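Local coordinates for protein cytosol aminopeptidase (PDB 3IJ3) that is probably a manganese-dependent cytosol aminopeptidase of the M17 family, removing residues from the amino ends of peptides, at residues Gly103-Leu108 / Leu135-Phe140. Numbering follows the deposited sequence. Where two conformers were deposited one is given.
Sequences GLSKVL and LGSYQF
The flat Gly136-Ser137 peptide turns one face toward Ser105, whose CB stands 3.9 Å from Gly136 O and well above the peptide plane, beyond the oxygen rather than over the middle of the group. A water approaches from the same face, tilted out of the plane: it lies 3.0 Å from Gly136 O, to which it can donate, and accepts a long bond from Lys106 N at 3.3 Å, so that it can bridge the two backbones. Beside this bridge the two serine hydroxyls meet end to end. In both residues OG is anti to the carbonyl carbon (chi1 -75° in Ser105, -60° in Ser137); in the conformer given, this points the two oxygens at each other although the CA atoms of Ser105 and Ser137 are 5.5 Å apart. The modelled separation of Ser105 OG and Ser137 OG, 2.4 Å, is too short to take literally, and Ser105 has two conformers, so the hydrogen bond is doubtful in detail. Ser137 OG is also hydrogen-bonded to Phe133 O, tying it to helix 123-135, while the Phe133 side chain packs on Ser105. The geometry is that of a type I beta turn, Leu135 to Tyr138, at the end of helix 123-135, packed against the short helix 104-107 within the M17 N-terminal domain.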
# COMPACT_ATOMS: atom_id res chain seq x y z
N GLY A 103 -4.47 -33.94 -22.84
CA GLY A 103 -3.06 -33.66 -23.03
C GLY A 103 -2.41 -34.30 -24.25
O GLY A 103 -1.25 -34.03 -24.53
N LEU A 104 -3.16 -35.11 -25.00
CA LEU A 104 -2.57 -35.88 -26.11
C LEU A 104 -1.95 -35.10 -27.26
O LEU A 104 -0.85 -35.44 -27.71
CB LEU A 104 -3.58 -36.90 -26.65
CG LEU A 104 -3.85 -38.11 -25.77
CD1 LEU A 104 -5.09 -38.82 -26.27
CD2 LEU A 104 -2.63 -39.06 -25.73
N SER A 105 -2.61 -34.04 -27.73
CA SER A 105 -2.05 -33.28 -28.85
C SER A 105 -0.65 -32.75 -28.57
O SER A 105 0.18 -32.67 -29.49
CB SER A 105 -2.97 -32.15 -29.29
OG SER A 105 -4.05 -32.69 -30.02
N LYS A 106 -0.37 -32.41 -27.32
CA LYS A 106 0.96 -31.88 -26.95
C LYS A 106 2.09 -32.91 -26.83
O LYS A 106 3.26 -32.54 -26.82
CB LYS A 106 0.88 -31.06 -25.66
CG LYS A 106 0.20 -29.71 -25.81
CD LYS A 106 0.24 -28.97 -24.47
CE LYS A 106 -0.36 -27.59 -24.52
NZ LYS A 106 0.41 -26.64 -25.36
N VAL A 107 1.74 -34.19 -26.76
CA VAL A 107 2.74 -35.24 -26.59
C VAL A 107 2.75 -36.31 -27.69
O VAL A 107 3.76 -37.00 -27.86
CB VAL A 107 2.60 -35.92 -25.20
CG1 VAL A 107 2.85 -34.89 -24.08
CG2 VAL A 107 1.23 -36.60 -25.02
N LEU A 108 1.66 -36.43 -28.44
CA LEU A 108 1.59 -37.46 -29.47
C LEU A 108 2.51 -37.26 -30.65
O LEU A 108 2.71 -36.14 -31.11
CB LEU A 108 0.18 -37.61 -30.03
CG LEU A 108 -0.84 -38.39 -29.22
CD1 LEU A 108 -2.22 -38.27 -29.85
CD2 LEU A 108 -0.41 -39.85 -29.10
N LEU A 135 -10.33 -30.42 -27.33
CA LEU A 135 -10.11 -29.25 -26.45
C LEU A 135 -8.64 -28.98 -26.20
O LEU A 135 -8.22 -27.81 -26.12
CB LEU A 135 -10.85 -29.41 -25.13
CG LEU A 135 -12.38 -29.39 -25.29
CD1 LEU A 135 -13.06 -29.54 -23.94
CD2 LEU A 135 -12.85 -28.10 -25.99
N GLY A 136 -7.83 -30.04 -26.10
CA GLY A 136 -6.41 -29.89 -25.93
C GLY A 136 -5.65 -29.54 -27.19
O GLY A 136 -4.46 -29.27 -27.12
N SER A 137 -6.33 -29.57 -28.34
CA SER A 137 -5.71 -29.21 -29.63
C SER A 137 -5.87 -27.71 -29.97
O SER A 137 -5.39 -27.22 -30.99
CB SER A 137 -6.31 -30.07 -30.76
OG SER A 137 -6.07 -31.44 -30.50
N TYR A 138 -6.58 -27.00 -29.10
CA TYR A 138 -6.84 -25.58 -29.28
C TYR A 138 -5.61 -24.68 -29.21
O TYR A 138 -4.79 -24.79 -28.28
CB TYR A 138 -7.85 -25.12 -28.21
CG TYR A 138 -8.22 -23.65 -28.29
CD1 TYR A 138 -9.26 -23.20 -29.10
CD2 TYR A 138 -7.53 -22.70 -27.54
CE1 TYR A 138 -9.58 -21.86 -29.18
CE2 TYR A 138 -7.84 -21.36 -27.59
CZ TYR A 138 -8.87 -20.92 -28.42
OH TYR A 138 -9.17 -19.57 -28.46
N GLN A 139 -5.51 -23.79 -30.20
CA GLN A 139 -4.47 -22.79 -30.28
C GLN A 139 -5.10 -21.47 -30.75
O GLN A 139 -5.76 -21.43 -31.79
CB GLN A 139 -3.38 -23.24 -31.26
CG GLN A 139 -2.61 -24.44 -30.77
CD GLN A 139 -1.41 -24.75 -31.66
OE1 GLN A 139 -1.56 -25.13 -32.80
NE2 GLN A 139 -0.21 -24.59 -31.12
N PHE A 140 -4.97 -20.42 -29.96
CA PHE A 140 -5.50 -19.10 -30.37
C PHE A 140 -4.40 -18.48 -31.26
O PHE A 140 -3.35 -18.09 -30.75
CB PHE A 140 -5.78 -18.27 -29.15
CG PHE A 140 -6.43 -16.96 -29.47
CD1 PHE A 140 -7.70 -16.92 -30.04
CD2 PHE A 140 -5.80 -15.77 -29.15
CE1 PHE A 140 -8.32 -15.72 -30.33
CE2 PHE A 140 -6.42 -14.55 -29.41
CZ PHE A 140 -7.68 -14.52 -30.02
O HOH W 1 -2.84 -31.27 -25.53